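Local coordinates for possible phosphoglycerate mutase GPM2 (Mycobacterium tuberculosis, PDB 2A6P), which removes phosphate from a broad range of phosphomonoesters, including sugar phosphates, and can serve as a fructose-1,6-bisphosphatase in gluconeogenesis, at residues W111-H116 / H152-R157; V62-S65 / R69-D72; A120-S123 / D129-D132. All coordinates share one frame; numbering follows the deposited sequence.

Interaction 1. Residues W111-H116 / H152-R157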
loop_
_atom_site.group_PDB
_atom_site.type_symbol
_atom_site.label_atom_id
_atom_site.label_comp_id
_atom_site.label_asym_id
_atom_site.label_seq_id
_atom_site.Cartn_x
_atom_site.Cartn_y
_atom_site.Cartn_z
ATOM N N TRP A 111 10.852 10.916 18.687
ATOM C CA TRP A 111 11.631 10.161 17.704
ATOM C C TRP A 111 10.889 9.258 16.713
ATOM O O TRP A 111 9.965 8.522 17.070
ATOM C CB TRP A 111 12.673 9.297 18.412
ATOM C CG TRP A 111 13.593 8.569 17.462
ATOM C CD1 TRP A 111 14.754 9.045 16.905
ATOM C CD2 TRP A 111 13.422 7.241 16.952
ATOM N NE1 TRP A 111 15.315 8.090 16.082
ATOM C CE2 TRP A 111 14.515 6.977 16.092
ATOM C CE3 TRP A 111 12.447 6.250 17.134
ATOM C CZ2 TRP A 111 14.661 5.756 15.418
ATOM C CZ3 TRP A 111 12.593 5.038 16.465
ATOM C CH2 TRP A 111 13.693 4.802 15.617
ATOM N N LEU A 112 11.325 9.338 15.458
ATOM C CA LEU A 112 10.842 8.510 14.354
ATOM C C LEU A 112 12.120 8.403 13.545
ATOM O O LEU A 112 12.790 9.409 13.320
ATOM C CB LEU A 112 9.783 9.202 13.499
ATOM C CG LEU A 112 8.310 9.187 13.910
ATOM C CD1 LEU A 112 7.516 9.942 12.847
ATOM C CD2 LEU A 112 7.783 7.750 14.063
ATOM N N VAL A 113 12.480 7.200 13.125
ATOM C CA VAL A 113 13.707 7.057 12.366
ATOM C C VAL A 113 13.647 7.937 11.121
ATOM O O VAL A 113 14.656 8.496 10.692
ATOM C CB VAL A 113 13.948 5.575 11.973
ATOM C CG1 VAL A 113 12.819 5.068 11.080
ATOM C CG2 VAL A 113 15.304 5.435 11.287
ATOM N N TRP A 114 12.441 8.081 10.579
ATOM C CA TRP A 114 12.188 8.853 9.359
ATOM C C TRP A 114 12.525 10.336 9.391
ATOM O O TRP A 114 12.844 10.929 8.353
ATOM C CB TRP A 114 10.720 8.696 8.953
ATOM C CG TRP A 114 10.350 7.281 8.886
ATOM C CD1 TRP A 114 9.655 6.563 9.819
ATOM C CD2 TRP A 114 10.761 6.354 7.879
ATOM N NE1 TRP A 114 9.615 5.235 9.452
ATOM C CE2 TRP A 114 10.288 5.080 8.266
ATOM C CE3 TRP A 114 11.488 6.477 6.685
ATOM C CZ2 TRP A 114 10.525 3.930 7.501
ATOM C CZ3 TRP A 114 11.720 5.334 5.923
ATOM C CH2 TRP A 114 11.241 4.076 6.337
ATOM N N THR A 115 12.444 10.935 10.575
ATOM C CA THR A 115 12.726 12.354 10.725
ATOM C C THR A 115 14.018 12.633 11.516
ATOM O O THR A 115 14.693 13.644 11.279
ATOM C CB THR A 115 11.545 13.046 11.422
ATOM O OG1 THR A 115 11.266 12.371 12.656
ATOM C CG2 THR A 115 10.304 12.995 10.539
ATOM N N HIS A 116 14.373 11.738 12.436
ATOM C CA HIS A 116 15.568 11.942 13.254
ATOM C C HIS A 116 16.829 11.205 12.816
ATOM O O HIS A 116 17.930 11.764 12.843
ATOM C CB HIS A 116 15.289 11.557 14.706
ATOM C CG HIS A 116 14.123 12.268 15.317
ATOM N ND1 HIS A 116 14.078 12.603 16.652
ATOM C CD2 HIS A 116 12.954 12.692 14.783
ATOM C CE1 HIS A 116 12.933 13.207 16.914
ATOM N NE2 HIS A 116 12.233 13.273 15.797
ATOM N N HIS A 152 14.903 -5.268 4.285
ATOM C CA HIS A 152 14.359 -5.039 5.624
ATOM C C HIS A 152 13.186 -4.051 5.712
ATOM O O HIS A 152 12.854 -3.372 4.740
ATOM C CB HIS A 152 15.484 -4.592 6.563
ATOM C CG HIS A 152 16.641 -5.540 6.602
ATOM N ND1 HIS A 152 17.586 -5.599 5.599
ATOM C CD2 HIS A 152 16.991 -6.487 7.504
ATOM C CE1 HIS A 152 18.471 -6.539 5.883
ATOM N NE2 HIS A 152 18.132 -7.094 7.033
ATOM N N GLY A 153 12.581 -3.977 6.898
ATOM C CA GLY A 153 11.424 -3.125 7.121
ATOM C C GLY A 153 11.563 -1.673 6.733
ATOM O O GLY A 153 10.880 -1.191 5.812
ATOM N N HIS A 154 12.448 -0.964 7.431
ATOM C CA HIS A 154 12.641 0.449 7.149
ATOM C C HIS A 154 13.228 0.719 5.774
ATOM O O HIS A 154 12.713 1.577 5.054
ATOM C CB HIS A 154 13.476 1.097 8.261
ATOM C CG HIS A 154 12.749 1.194 9.571
ATOM N ND1 HIS A 154 13.397 1.319 10.783
ATOM C CD2 HIS A 154 11.425 1.185 9.856
ATOM C CE1 HIS A 154 12.503 1.379 11.754
ATOM N NE2 HIS A 154 11.300 1.300 11.218
ATOM N N PHE A 155 14.267 -0.012 5.377
ATOM C CA PHE A 155 14.836 0.244 4.058
ATOM C C PHE A 155 13.846 -0.031 2.923
ATOM O O PHE A 155 13.768 0.739 1.976
ATOM C CB PHE A 155 16.121 -0.551 3.811
ATOM C CG PHE A 155 16.840 -0.125 2.548
ATOM C CD1 PHE A 155 17.397 1.148 2.449
ATOM C CD2 PHE A 155 16.870 -0.957 1.422
ATOM C CE1 PHE A 155 17.972 1.591 1.239
ATOM C CE2 PHE A 155 17.444 -0.518 0.210
ATOM C CZ PHE A 155 17.991 0.752 0.121
ATOM N N SER A 156 13.094 -1.127 3.011
ATOM C CA SER A 156 12.101 -1.431 1.977
ATOM C C SER A 156 11.122 -0.257 1.868
ATOM O O SER A 156 10.748 0.157 0.776
ATOM C CB SER A 156 11.337 -2.715 2.316
ATOM O OG SER A 156 12.174 -3.860 2.230
ATOM N N ARG A 157 10.697 0.268 3.011
ATOM C CA ARG A 157 9.786 1.401 3.032
ATOM C C ARG A 157 10.455 2.615 2.416
ATOM O O ARG A 157 9.792 3.451 1.799
ATOM C CB ARG A 157 9.418 1.785 4.453
ATOM C CG ARG A 157 8.599 0.810 5.245
ATOM C CD ARG A 157 8.153 1.602 6.455
ATOM N NE ARG A 157 7.909 0.790 7.622
ATOM C CZ ARG A 157 7.455 1.280 8.766
ATOM N NH1 ARG A 157 7.197 2.579 8.868
ATOM N NH2 ARG A 157 7.282 0.471 9.798
#
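Trp-114 touches both His-154 and Arg-157 with the far end of its indole, while Val-113 sets one methyl over a face of the imidazole. The tryptophan can be followed outward. At CB the chain turns so that CG stands beside the backbone N, anti to the carbonyl carbon (chi1 -52°), and this carries the indole from the short 113-116 turn to the first turn of helix 153-163. NE1 comes within 3.6 Å of Arg-157 NH1, the indole and guanidinium planes being only 23° apart. CZ2 packs on Arg-157 CD at 3.5 Å and on His-154 CD2 at 3.7 Å. CH2, the far corner, has the backbone O of His-154 at the ring edge, 3.2 Å away, and lies 3.5 Å from Arg-157 CB. The six-membered ring of Trp-114 and the His-154 ring form an oblique pair, planes at 77° and centroids 5.4 Å apart. Val-113 CG1 makes a CH-pi contact, 3.9 Å from the imidazole centroid. The link is thus made by van der Waals and aromatic contacts, the charged end of Arg-157 being satisfied outside the two segments: NH1 is held within the chain by Gly-171 O, NH2 across the dimer interface by a salt bridge to Glu-187 of the second subunit. His-154 itself lies next to Glu-90, probably the proton donor or acceptor, whose carboxylate accepts from its backbone N.

Interaction 2. Residues V62-S65 / R69-D72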
loop_
_atom_site.group_PDB
_atom_site.type_symbol
_atom_site.label_atom_id
_atom_site.label_comp_id
_atom_site.label_asym_id
_atom_site.label_seq_id
_atom_site.Cartn_x
_atom_site.Cartn_y
_atom_site.Cartn_z
ATOM N N VAL A 62 16.962 -11.187 -8.747
ATOM C CA VAL A 62 16.851 -11.075 -7.291
ATOM C C VAL A 62 18.094 -10.505 -6.610
ATOM O O VAL A 62 19.190 -11.075 -6.701
ATOM C CB VAL A 62 16.535 -12.453 -6.662
ATOM C CG1 VAL A 62 16.370 -12.316 -5.161
ATOM C CG2 VAL A 62 15.268 -13.049 -7.304
ATOM N N ILE A 63 17.902 -9.374 -5.934
ATOM C CA ILE A 63 18.958 -8.684 -5.204
ATOM C C ILE A 63 18.633 -8.873 -3.723
ATOM O O ILE A 63 17.493 -8.642 -3.301
ATOM C CB ILE A 63 18.987 -7.179 -5.561
ATOM C CG1 ILE A 63 19.296 -6.992 -7.052
ATOM C CG2 ILE A 63 20.087 -6.477 -4.775
ATOM C CD1 ILE A 63 18.212 -7.465 -7.980
ATOM N N CYS A 64 19.627 -9.271 -2.935
ATOM C CA CYS A 64 19.403 -9.560 -1.517
ATOM C C CYS A 64 20.347 -8.854 -0.538
ATOM O O CYS A 64 21.503 -8.604 -0.854
ATOM C CB CYS A 64 19.502 -11.087 -1.310
ATOM S SG CYS A 64 19.014 -11.758 0.317
ATOM N N SER A 65 19.841 -8.542 0.654
ATOM C CA SER A 65 20.648 -7.905 1.691
ATOM C C SER A 65 21.635 -8.962 2.230
ATOM O O SER A 65 21.312 -10.163 2.310
ATOM C CB SER A 65 19.757 -7.403 2.821
ATOM O OG SER A 65 20.539 -7.091 3.961
ATOM N N ARG A 69 19.605 -13.376 7.985
ATOM C CA ARG A 69 18.153 -13.532 8.040
ATOM C C ARG A 69 17.491 -13.276 6.681
ATOM O O ARG A 69 16.431 -13.835 6.397
ATOM C CB ARG A 69 17.545 -12.610 9.118
ATOM C CG ARG A 69 17.869 -11.118 8.986
ATOM C CD ARG A 69 17.310 -10.364 10.189
ATOM N NE ARG A 69 17.670 -8.945 10.233
ATOM C CZ ARG A 69 18.857 -8.468 10.599
ATOM N NH1 ARG A 69 19.826 -9.304 10.944
ATOM N NH2 ARG A 69 19.061 -7.152 10.662
ATOM N N THR A 70 18.097 -12.421 5.852
ATOM C CA THR A 70 17.547 -12.141 4.526
ATOM C C THR A 70 18.024 -13.197 3.526
ATOM O O THR A 70 17.259 -13.628 2.659
ATOM C CB THR A 70 17.936 -10.718 4.003
ATOM O OG1 THR A 70 19.300 -10.430 4.327
ATOM C CG2 THR A 70 17.015 -9.647 4.611
ATOM N N LEU A 71 19.279 -13.625 3.647
ATOM C CA LEU A 71 19.788 -14.655 2.745
ATOM C C LEU A 71 18.980 -15.925 2.992
ATOM O O LEU A 71 18.561 -16.613 2.058
ATOM C CB LEU A 71 21.275 -14.920 3.013
ATOM C CG LEU A 71 22.241 -13.830 2.531
ATOM C CD1 LEU A 71 23.638 -14.114 3.054
ATOM C CD2 LEU A 71 22.239 -13.783 0.995
ATOM N N ASP A 72 18.761 -16.216 4.268
ATOM C CA ASP A 72 18.001 -17.390 4.682
ATOM C C ASP A 72 16.600 -17.350 4.094
ATOM O O ASP A 72 16.108 -18.350 3.559
ATOM C CB ASP A 72 17.893 -17.439 6.206
ATOM C CG ASP A 72 18.381 -18.746 6.780
ATOM O OD1 ASP A 72 17.979 -19.810 6.257
ATOM O OD2 ASP A 72 19.158 -18.707 7.758
#
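Strand 62-64 runs out at Ser-65 and the chain turns at once into helix 68-76, bringing the CA atoms of Ser-65 and Thr-70 to 6.0 Å and those of Cys-64 and Leu-71 to 6.7 Å. Thr-70 faces the strand end. Its OG1, set between its own backbone N and carbonyl carbon (chi1 41°), lies 2.9 Å from Ser-65 O and also within bonding distance of Arg-67 O, its stronger partner. The same oxygen touches Ser-65 CB at 3.4 Å. Cys-64 sends SG beside its carbonyl carbon, anti to the backbone N (chi1 -171°), and the sulfur packs against both the carbonyl of Thr-70, 3.5 Å from its O, and the methyl of Leu-71, 3.9 Å from CD2. That leucine, whose CG also approaches Ser-65 O at 3.8 Å, extends to Val-84 of the next strand in this beta-alpha-beta unit. Ser-65 touches His-152, a probable transition-state stabiliser, and Arg-69 packs on His-18, the inferred phosphohistidine. One hydroxyl thus lies within reach of two carbonyls, its single proton serving either, and together with the sulfur it ties the end of strand 61-64 to helix 68-76 just where Ser-65 and Arg-69 meet those two histidines.

Interaction 3. Residues A120-S123 / D129-D132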
loop_
_atom_site.group_PDB
_atom_site.type_symbol
_atom_site.label_atom_id
_atom_site.label_comp_id
_atom_site.label_asym_id
_atom_site.label_seq_id
_atom_site.Cartn_x
_atom_site.Cartn_y
_atom_site.Cartn_z
ATOM N N ALA A 120 25.283 7.914 15.635
ATOM C CA ALA A 120 26.410 7.013 15.387
ATOM C C ALA A 120 26.060 5.990 14.310
ATOM O O ALA A 120 26.739 4.968 14.178
ATOM C CB ALA A 120 26.822 6.291 16.682
ATOM N N GLY A 121 24.993 6.268 13.560
ATOM C CA GLY A 121 24.552 5.387 12.491
ATOM C C GLY A 121 24.218 6.192 11.244
ATOM O O GLY A 121 24.844 7.222 10.992
ATOM N N GLU A 122 23.236 5.740 10.462
ATOM C CA GLU A 122 22.857 6.456 9.244
ATOM C C GLU A 122 21.878 7.587 9.493
ATOM O O GLU A 122 20.956 7.466 10.303
ATOM C CB GLU A 122 22.242 5.510 8.205
ATOM C CG GLU A 122 23.225 4.575 7.542
ATOM C CD GLU A 122 22.590 3.743 6.449
ATOM O OE1 GLU A 122 22.634 4.166 5.276
ATOM O OE2 GLU A 122 22.037 2.672 6.765
ATOM N N SER A 123 22.095 8.692 8.794
ATOM C CA SER A 123 21.220 9.847 8.901
ATOM C C SER A 123 20.167 9.679 7.807
ATOM O O SER A 123 20.328 8.845 6.912
ATOM C CB SER A 123 21.991 11.128 8.633
ATOM O OG SER A 123 22.407 11.148 7.284
ATOM N N ASP A 129 19.678 8.761 -0.027
ATOM C CA ASP A 129 20.559 8.522 -1.170
ATOM C C ASP A 129 20.714 7.043 -1.467
ATOM O O ASP A 129 20.764 6.646 -2.627
ATOM C CB ASP A 129 21.943 9.112 -0.922
ATOM C CG ASP A 129 21.885 10.548 -0.500
ATOM O OD1 ASP A 129 21.088 11.308 -1.088
ATOM O OD2 ASP A 129 22.643 10.918 0.422
ATOM N N ARG A 130 20.805 6.225 -0.423
ATOM C CA ARG A 130 20.936 4.787 -0.633
ATOM C C ARG A 130 19.654 4.263 -1.293
ATOM O O ARG A 130 19.696 3.421 -2.211
ATOM C CB ARG A 130 21.191 4.067 0.695
ATOM C CG ARG A 130 21.796 2.704 0.493
ATOM C CD ARG A 130 22.717 2.285 1.633
ATOM N NE ARG A 130 22.043 1.431 2.603
ATOM C CZ ARG A 130 21.226 1.880 3.542
ATOM N NH1 ARG A 130 21.000 3.180 3.634
ATOM N NH2 ARG A 130 20.622 1.037 4.364
ATOM N N ALA A 131 18.520 4.782 -0.825
ATOM C CA ALA A 131 17.218 4.404 -1.359
ATOM C C ALA A 131 17.119 4.779 -2.835
ATOM O O ALA A 131 16.671 3.978 -3.655
ATOM C CB ALA A 131 16.116 5.088 -0.571
ATOM N N ASP A 132 17.534 5.993 -3.179
ATOM C CA ASP A 132 17.477 6.422 -4.575
ATOM C C ASP A 132 18.375 5.569 -5.470
ATOM O O ASP A 132 17.993 5.227 -6.592
ATOM C CB ASP A 132 17.855 7.902 -4.713
ATOM C CG ASP A 132 16.776 8.837 -4.164
ATOM O OD1 ASP A 132 15.577 8.545 -4.379
ATOM O OD2 ASP A 132 17.121 9.863 -3.530
#
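Glu-122 reaches across to Arg-130 in a salt bridge between the loop that precedes helix 124-141 and the second turn of that helix. The nearest atoms, Glu-122 OE1 and Arg-130 NH1, are 2.5 Å apart, an unusually short separation, so little should rest on its exact value. The two flat groups are turned by 58°, which rules out the coplanar, two-pronged pairing often drawn for such ions. OE2 of Glu-122 is farther from the arginine, 3.2 Å from Arg-130 NH2, and it accepts a hydrogen bond from the backbone N of Asp-92.

The two side chains arrive in contrasting shapes. In Glu-122, CG lies beside the backbone N and the chain is then extended, so the carboxylate is carried straight toward the helix. Arg-130 starts with CG anti to the backbone N (chi1 -160°) but then bends at both chi2 and chi3, the latter 97°. The folded chain crosses the glutamate at about a right angle, and the carboxylate sits over the guanidinium, with OE1 over a face close to NH1. NH2 of the arginine donates to Ala-89 O, and Phe-155 of helix 153-163 packs against the side chain.

The loop is held by the indole of Trp-91, whose NE1 donates to Glu-122 O, by backbone bonding of Glu-122 with Asp-92, and by Ser-123 at the N-cap of helix 124-141, where its side chain caps a backbone N. Both side chains of the ion pair bond to the same short run of chain, 89-92. That run contains Glu-90, the probable proton donor or acceptor, about 6 Å from the side chain of Arg-130 at their nearest atoms, consistent with a second-shell position for the pair in a histidine phosphatase active site.

Overall arrangement
Interaction 2 comes first along the chain, and interaction 3 falls within the stretch that interaction 1 spans, in the loop before and on helix 124-141, between 113-116 and 153-163. Interactions 1 and 3 lie on the same side of the chain's centre, their centres about 10 Å apart, and meet where Phe-155 packs on Arg-130 and Ala-131. Interaction 2 sits across the centre from interaction 1, its own centre about 19 Å from those of both others, yet touches interaction 1 where His-152 meets Ser-65, Arg-69 and Thr-70. His-152 follows strand 147-151, the sheet neighbour of strand 61-64, so the ends of two adjacent strands meet at the histidine phosphatase active site, with Glu-90 on the side of interactions 1 and 3.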